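Local coordinates for protein FG41 Malonate Semialdehyde Decarboxylase (Coryneform bacterium, PDB 4LHP) that belongs to the tautomerase superfamily and forms a trimer of subunits, each built from two beta-alpha-beta units whose strands share one sheet backed by two helices, at residues A[3-8]-A[64-69]; A[21-26]-A[86-91]. All coordinates share one frame; numbering follows the deposited sequence.

Overall arrangement
From the N terminus the chain runs along strand 2-8, which includes segment 3-8, then through helix 13-31, which includes segment 21-26, and on into strand 39-45. Interaction 1 closes the first loop when segment 64-69 returns antiparallel beside 3-8. Interaction 2 closes the second when helix 78-92 brings segment 86-91 against 21-26. The four segments alternate along the chain, so the two closures cross rather than nest. Each contact joins the first beta-alpha-beta unit to the second, strand to strand in interaction 1 and helix to helix in interaction 2. Their centres lie about 13 Å apart, and V23 of the helix pair rests on I68 of the strand pair.

Interaction 1 of 2, residues A[3-8]-A[64-69]; sequences IRIDLT and SVVIIH
The imidazole of H69 stacks on the ring of F71 of its own chain and meets F71 of the second subunit edge-to-face, while its NE2 is hydrogen-bonded to the hydroxyl of T107. Two further flat groups rise from the same side of the sheet. The carboxylate of D6 is held by H45 and by a salt bridge to R4 of the second subunit, and the guanidinium of R4 makes the same bridge to D6 of the third. This polar side, which also carries I67, faces the trimer interface; I5 and I68 line the opposite side, under helix 13-31. Between the two faces runs the antiparallel seam of the tautomerase fold, where the first strands of two beta-alpha-beta units pair at the centre of the sheet.

Two hydrogen-bonded pairs fix the register. R4 N reaches H69 O at 3.0 Å, and H69 N returns to R4 O at 2.9 Å. Next along, D6 N lies 3.0 Å from I67 O, and I67 N meets D6 O at 2.8 Å in a nearly straight bond (174°); all four donors lie in the carbonyl planes.

I5 and I68, the non-hydrogen-bonded pair between them, run alongside each other in the same direction. The bent second torsion of I68 (chi2 -58°) folds CD1 across the seam until it presses on I5 CG2 at 3.5 Å, closer than two methyl groups normally settle. At the other branch, the I3 and I68 side chains cross obliquely, with I68 CG2 and I3 CG2 3.7 Å apart.

Beyond L7 the strands spread and a water fills in. It donates one proton to V65 O at 2.6 Å and the other to T8 OG1 at 2.7 Å, the hydroxyl that is also hydrogen-bonded to D10.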
ATOM      1  N   ILE A   3      -0.914   3.936  -8.749  1.00 16.09           N
ATOM      2  CA  ILE A   3      -0.451   5.052  -7.934  1.00 16.57           C
ATOM      3  C   ILE A   3      -1.376   5.283  -6.745  1.00 18.93           C
ATOM      4  O   ILE A   3      -2.557   5.581  -6.919  1.00 17.52           O
ATOM      5  CB  ILE A   3      -0.408   6.361  -8.745  1.00 17.87           C
ATOM      6  CG1 ILE A   3       0.179   6.123 -10.140  1.00 16.07           C
ATOM      7  CG2 ILE A   3       0.374   7.427  -7.992  1.00 13.29           C
ATOM      8  CD1 ILE A   3       1.575   5.543 -10.137  1.00 16.49           C
ATOM      9  N   ARG A   4      -0.841   5.145  -5.536  1.00 17.18           N
ATOM     10  CA  ARG A   4      -1.581   5.533  -4.342  1.00 16.25           C
ATOM     11  C   ARG A   4      -1.183   6.948  -3.940  1.00 14.60           C
ATOM     12  O   ARG A   4      -0.052   7.187  -3.515  1.00 21.04           O
ATOM     13  CB  ARG A   4      -1.312   4.567  -3.185  1.00 12.19           C
ATOM     14  CG  ARG A   4      -1.669   3.127  -3.492  1.00 18.05           C
ATOM     15  CD  ARG A   4      -1.669   2.265  -2.240  1.00 15.37           C
ATOM     16  NE  ARG A   4      -2.247   0.948  -2.495  1.00 14.08           N
ATOM     17  CZ  ARG A   4      -3.522   0.624  -2.282  1.00 23.65           C
ATOM     18  NH1 ARG A   4      -4.376   1.509  -1.792  1.00 17.84           N
ATOM     19  NH2 ARG A   4      -3.955  -0.597  -2.552  1.00 21.97           N
ATOM     20  N   ILE A   5      -2.114   7.884  -4.083  1.00 15.78           N
ATOM     21  CA  ILE A   5      -1.863   9.269  -3.705  1.00 15.92           C
ATOM     22  C   ILE A   5      -2.598   9.606  -2.415  1.00 16.79           C
ATOM     23  O   ILE A   5      -3.826   9.688  -2.393  1.00 19.38           O
ATOM     24  CB  ILE A   5      -2.322  10.250  -4.794  1.00 24.00           C
ATOM     25  CG1 ILE A   5      -1.712   9.867  -6.143  1.00 16.27           C
ATOM     26  CG2 ILE A   5      -1.941  11.678  -4.411  1.00 15.15           C
ATOM     27  CD1 ILE A   5      -2.252  10.666  -7.308  1.00 20.35           C
ATOM     28  N   ASP A   6      -1.840   9.793  -1.341  1.00 13.31           N
ATOM     29  CA  ASP A   6      -2.414  10.193  -0.063  1.00 19.46           C
ATOM     30  C   ASP A   6      -2.070  11.646   0.235  1.00 20.14           C
ATOM     31  O   ASP A   6      -0.900  12.016   0.331  1.00 15.20           O
ATOM     32  CB  ASP A   6      -1.912   9.287   1.063  1.00 21.45           C
ATOM     33  CG  ASP A   6      -2.513   7.892   1.005  1.00 24.25           C
ATOM     34  OD1 ASP A   6      -3.466   7.621   1.764  1.00 18.04           O
ATOM     35  OD2 ASP A   6      -2.033   7.068   0.199  1.00 18.82           O
ATOM     36  N   LEU A   7      -3.105  12.466   0.376  1.00 19.82           N
ATOM     37  CA  LEU A   7      -2.930  13.886   0.632  1.00 26.17           C
ATOM     38  C   LEU A   7      -3.913  14.313   1.717  1.00 23.92           C
ATOM     39  O   LEU A   7      -4.446  13.465   2.432  1.00 22.00           O
ATOM     40  CB  LEU A   7      -3.109  14.685  -0.662  1.00 20.04           C
ATOM     41  CG  LEU A   7      -4.201  14.195  -1.613  1.00 22.28           C
ATOM     42  CD1 LEU A   7      -5.566  14.289  -0.961  1.00 28.67           C
ATOM     43  CD2 LEU A   7      -4.167  14.981  -2.914  1.00 30.74           C
ATOM     44  N   THR A   8      -4.153  15.612   1.852  1.00 22.30           N
ATOM     45  CA  THR A   8      -4.936  16.112   2.975  1.00 21.66           C
ATOM     46  C   THR A   8      -6.223  16.820   2.555  1.00 21.24           C
ATOM     47  O   THR A   8      -6.309  17.390   1.467  1.00 20.01           O
ATOM     48  CB  THR A   8      -4.093  17.054   3.835  1.00 23.85           C
ATOM     49  OG1 THR A   8      -3.560  18.101   3.016  1.00 17.83           O
ATOM     50  CG2 THR A   8      -2.946  16.288   4.475  1.00 19.03           C
ATOM     51  N   SER A  64      -0.004  20.323   4.588  1.00 18.80           N
ATOM     52  CA  SER A  64      -0.634  19.801   3.380  1.00 16.50           C
ATOM     53  C   SER A  64       0.323  18.922   2.574  1.00 20.56           C
ATOM     54  O   SER A  64       0.698  19.250   1.451  1.00 20.13           O
ATOM     55  CB  SER A  64      -1.167  20.949   2.518  1.00 25.04           C
ATOM     56  OG  SER A  64      -1.921  21.868   3.294  1.00 27.12           O
ATOM     57  N   VAL A  65       0.698  17.791   3.164  1.00 18.75           N
ATOM     58  CA  VAL A  65       1.632  16.856   2.551  1.00 13.36           C
ATOM     59  C   VAL A  65       0.956  16.049   1.446  1.00 14.24           C
ATOM     60  O   VAL A  65      -0.238  15.768   1.516  1.00 17.10           O
ATOM     61  CB  VAL A  65       2.197  15.898   3.624  1.00 15.64           C
ATOM     62  CG1 VAL A  65       2.969  14.742   3.002  1.00 19.34           C
ATOM     63  CG2 VAL A  65       3.078  16.669   4.599  1.00 18.94           C
ATOM     64  N   VAL A  66       1.724  15.703   0.415  1.00 16.56           N
ATOM     65  CA  VAL A  66       1.246  14.833  -0.652  1.00 13.89           C
ATOM     66  C   VAL A  66       2.229  13.684  -0.849  1.00 17.00           C
ATOM     67  O   VAL A  66       3.369  13.888  -1.263  1.00 13.95           O
ATOM     68  CB  VAL A  66       1.077  15.599  -1.975  1.00 21.89           C
ATOM     69  CG1 VAL A  66       0.722  14.641  -3.107  1.00 19.72           C
ATOM     70  CG2 VAL A  66       0.022  16.686  -1.822  1.00 21.89           C
ATOM     71  N   ILE A  67       1.773  12.475  -0.541  1.00 16.89           N
ATOM     72  CA  ILE A  67       2.612  11.285  -0.614  1.00 15.10           C
ATOM     73  C   ILE A  67       2.201  10.423  -1.800  1.00 13.08           C
ATOM     74  O   ILE A  67       1.053   9.993  -1.901  1.00 18.28           O
ATOM     75  CB  ILE A  67       2.521  10.470   0.692  1.00 15.58           C
ATOM     76  CG1 ILE A  67       3.181  11.252   1.831  1.00 18.44           C
ATOM     77  CG2 ILE A  67       3.186   9.111   0.532  1.00 12.09           C
ATOM     78  CD1 ILE A  67       3.017  10.627   3.192  1.00 18.27           C
ATOM     79  N   ILE A  68       3.153  10.185  -2.699  1.00 18.82           N
ATOM     80  CA  ILE A  68       2.910   9.413  -3.913  1.00 19.12           C
ATOM     81  C   ILE A  68       3.628   8.076  -3.834  1.00 15.74           C
ATOM     82  O   ILE A  68       4.855   8.026  -3.823  1.00 15.87           O
ATOM     83  CB  ILE A  68       3.436  10.152  -5.163  1.00 19.91           C
ATOM     84  CG1 ILE A  68       2.938  11.598  -5.183  1.00 20.89           C
ATOM     85  CG2 ILE A  68       3.028   9.410  -6.437  1.00 15.86           C
ATOM     86  CD1 ILE A  68       1.439  11.716  -5.160  1.00 26.14           C
ATOM     87  N   HIS A  69       2.862   6.994  -3.778  1.00 18.13           N
ATOM     88  CA  HIS A  69       3.442   5.658  -3.740  1.00 13.34           C
ATOM     89  C   HIS A  69       3.206   4.977  -5.081  1.00 16.81           C
ATOM     90  O   HIS A  69       2.083   4.598  -5.409  1.00 15.28           O
ATOM     91  CB  HIS A  69       2.841   4.836  -2.598  1.00 15.87           C
ATOM     92  CG  HIS A  69       3.699   3.686  -2.167  1.00 16.61           C
ATOM     93  ND1 HIS A  69       3.609   3.116  -0.915  1.00 12.47           N
ATOM     94  CD2 HIS A  69       4.665   3.001  -2.823  1.00 13.84           C
ATOM     95  CE1 HIS A  69       4.483   2.130  -0.819  1.00 15.64           C
ATOM     96  NE2 HIS A  69       5.135   2.038  -1.964  1.00 18.25           N
TER
HETATM   97  O   HOH W   1      -1.977  17.621   0.863  1.00 18.76           O

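Interaction 2 of 2, residues A[21-26]-A[86-91]; sequences DAVHDA and AAITES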
ATOM      1  N   ASP A  21      -3.927  14.459 -11.981  1.00 23.14           N
ATOM      2  CA  ASP A  21      -3.720  14.637 -13.413  1.00 27.41           C
ATOM      3  C   ASP A  21      -2.247  14.883 -13.718  1.00 23.58           C
ATOM      4  O   ASP A  21      -1.706  14.355 -14.688  1.00 23.07           O
ATOM      5  CB  ASP A  21      -4.553  15.809 -13.934  1.00 17.50           C
ATOM      6  CG  ASP A  21      -6.035  15.496 -13.991  1.00 20.59           C
ATOM      7  OD1 ASP A  21      -6.397  14.331 -14.254  1.00 24.47           O
ATOM      8  OD2 ASP A  21      -6.843  16.422 -13.779  1.00 22.82           O
ATOM      9  N   ALA A  22      -1.604  15.683 -12.876  1.00 17.34           N
ATOM     10  CA  ALA A  22      -0.219  16.071 -13.099  1.00 19.14           C
ATOM     11  C   ALA A  22       0.723  14.887 -12.915  1.00 22.14           C
ATOM     12  O   ALA A  22       1.699  14.739 -13.651  1.00 24.79           O
ATOM     13  CB  ALA A  22       0.163  17.200 -12.160  1.00 22.09           C
ATOM     14  N   VAL A  23       0.436  14.047 -11.928  1.00 23.18           N
ATOM     15  CA  VAL A  23       1.277  12.887 -11.672  1.00 16.83           C
ATOM     16  C   VAL A  23       1.172  11.907 -12.834  1.00 16.66           C
ATOM     17  O   VAL A  23       2.183  11.392 -13.308  1.00 24.28           O
ATOM     18  CB  VAL A  23       0.914  12.194 -10.347  1.00 21.60           C
ATOM     19  CG1 VAL A  23       1.716  10.913 -10.178  1.00 16.04           C
ATOM     20  CG2 VAL A  23       1.171  13.133  -9.178  1.00 15.19           C
ATOM     21  N   HIS A  24      -0.044  11.659 -13.309  1.00 19.72           N
ATOM     22  CA  HIS A  24      -0.215  10.765 -14.447  1.00 21.20           C
ATOM     23  C   HIS A  24       0.537  11.288 -15.665  1.00 24.99           C
ATOM     24  O   HIS A  24       1.317  10.561 -16.278  1.00 26.50           O
ATOM     25  CB  HIS A  24      -1.688  10.579 -14.810  1.00 28.09           C
ATOM     26  CG  HIS A  24      -1.901   9.616 -15.935  1.00 26.97           C
ATOM     27  ND1 HIS A  24      -1.502   8.299 -15.867  1.00 24.05           N
ATOM     28  CD2 HIS A  24      -2.441   9.781 -17.167  1.00 22.53           C
ATOM     29  CE1 HIS A  24      -1.799   7.690 -17.001  1.00 19.70           C
ATOM     30  NE2 HIS A  24      -2.373   8.567 -17.805  1.00 25.74           N
ATOM     31  N   ASP A  25       0.297  12.549 -16.016  1.00 25.37           N
ATOM     32  CA  ASP A  25       0.929  13.144 -17.190  1.00 26.41           C
ATOM     33  C   ASP A  25       2.450  13.070 -17.094  1.00 22.49           C
ATOM     34  O   ASP A  25       3.132  12.848 -18.094  1.00 27.78           O
ATOM     35  CB  ASP A  25       0.484  14.598 -17.375  1.00 30.03           C
ATOM     36  CG  ASP A  25      -0.969  14.715 -17.797  1.00 31.85           C
ATOM     37  OD1 ASP A  25      -1.562  13.692 -18.202  1.00 31.50           O
ATOM     38  OD2 ASP A  25      -1.516  15.837 -17.734  1.00 28.41           O
ATOM     39  N   ALA A  26       2.979  13.254 -15.888  1.00 23.29           N
ATOM     40  CA  ALA A  26       4.418  13.169 -15.672  1.00 24.24           C
ATOM     41  C   ALA A  26       4.925  11.763 -15.984  1.00 24.23           C
ATOM     42  O   ALA A  26       5.967  11.596 -16.619  1.00 25.12           O
ATOM     43  CB  ALA A  26       4.766  13.555 -14.241  1.00 23.98           C
ATOM     44  N   ALA A  86      11.594  14.107 -10.396  1.00 25.94           N
ATOM     45  CA  ALA A  86      11.746  15.513 -10.750  1.00 32.01           C
ATOM     46  C   ALA A  86      10.590  16.011 -11.611  1.00 30.95           C
ATOM     47  O   ALA A  86      10.117  17.132 -11.431  1.00 21.82           O
ATOM     48  CB  ALA A  86      13.075  15.736 -11.459  1.00 26.46           C
ATOM     49  N   ALA A  87      10.129  15.184 -12.543  1.00 28.40           N
ATOM     50  CA  ALA A  87       9.037  15.584 -13.423  1.00 29.80           C
ATOM     51  C   ALA A  87       7.759  15.762 -12.616  1.00 32.56           C
ATOM     52  O   ALA A  87       7.028  16.738 -12.790  1.00 22.72           O
ATOM     53  CB  ALA A  87       8.834  14.556 -14.520  1.00 24.76           C
ATOM     54  N   ILE A  88       7.498  14.809 -11.729  1.00 23.60           N
ATOM     55  CA  ILE A  88       6.326  14.862 -10.867  1.00 28.97           C
ATOM     56  C   ILE A  88       6.315  16.134 -10.028  1.00 20.90           C
ATOM     57  O   ILE A  88       5.327  16.865 -10.009  1.00 26.03           O
ATOM     58  CB  ILE A  88       6.270  13.636  -9.934  1.00 25.35           C
ATOM     59  CG1 ILE A  88       5.863  12.393 -10.728  1.00 19.59           C
ATOM     60  CG2 ILE A  88       5.288  13.874  -8.791  1.00 19.01           C
ATOM     61  CD1 ILE A  88       6.022  11.093  -9.964  1.00 20.41           C
ATOM     62  N   THR A  89       7.418  16.404  -9.339  1.00 22.10           N
ATOM     63  CA  THR A  89       7.470  17.526  -8.408  1.00 28.41           C
ATOM     64  C   THR A  89       7.427  18.860  -9.145  1.00 24.69           C
ATOM     65  O   THR A  89       6.852  19.830  -8.644  1.00 26.20           O
ATOM     66  CB  THR A  89       8.719  17.453  -7.505  1.00 23.20           C
ATOM     67  OG1 THR A  89       8.910  16.104  -7.061  1.00 23.56           O
ATOM     68  CG2 THR A  89       8.558  18.352  -6.293  1.00 29.85           C
ATOM     69  N   GLU A  90       8.016  18.907 -10.336  1.00 28.90           N
ATOM     70  CA  GLU A  90       7.999  20.131 -11.125  1.00 30.34           C
ATOM     71  C   GLU A  90       6.599  20.424 -11.666  1.00 34.05           C
ATOM     72  O   GLU A  90       6.220  21.588 -11.829  1.00 30.78           O
ATOM     73  CB  GLU A  90       9.014  20.064 -12.265  1.00 31.54           C
ATOM     74  CG  GLU A  90      10.441  20.117 -11.803  1.00 38.17           C
ATOM     75  CD  GLU A  90      11.405  20.127 -12.969  1.00 43.74           C
ATOM     76  OE1 GLU A  90      10.959  20.418 -14.103  1.00 45.78           O
ATOM     77  OE2 GLU A  90      12.605  19.836 -12.762  1.00 43.75           O
ATOM     78  N   SER A  91       5.832  19.371 -11.934  1.00 29.14           N
ATOM     79  CA  SER A  91       4.482  19.532 -12.470  1.00 28.03           C
ATOM     80  C   SER A  91       3.488  19.934 -11.382  1.00 29.51           C
ATOM     81  O   SER A  91       2.429  20.494 -11.669  1.00 27.82           O
ATOM     82  CB  SER A  91       4.008  18.247 -13.164  1.00 32.91           C
ATOM     83  OG  SER A  91       3.511  17.283 -12.247  1.00 27.04           O
TER
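Small residues let segments 21-26 and 86-91 of two helices come close, their axes 8.7 Å apart at nearest approach and running roughly antiparallel at 146°. The tight part of the contact is built from A22 and A26 on one helix and from A87, I88 and S91 on the other. A22 CB points into the neighbouring helix and comes within 3.4 Å of S91 OG. That hydroxyl occupies the crowded position between the backbone N and the carbonyl carbon (chi1 82°), which turns it back along its own helix. There S91 OG donates to I88 O over 2.9 Å, from 26° out of the carbonyl plane, so a polar atom facing an alanine methyl is satisfied within one turn. One turn further along, the methyl of A26 sits over the start of the I88 side chain, its CB 3.9 Å from I88 CG1, and touches the methyl of A87 at 4.2 Å between the two CB atoms.

Towards the sheet the fit relaxes without opening to water. V23 and I88 run along the flanks of the two helices, meeting at 4.2 Å between V23 CG2 and I88 CG2, and I88 goes on to pack against L27 and I104. On the outer side the contact stops: D25 and E90 are exposed and stay clear of the opposite helix, while D21 turns to salt bridges with R17 and R38. No hydrogen bond joins the two segments, and together they bury just 246 Å².

Such a pair of antiparallel helices, lying side by side on one face of a four-stranded sheet and each connecting two parallel strands, is characteristic of the doubled beta-alpha-beta fold of the tautomerase superfamily.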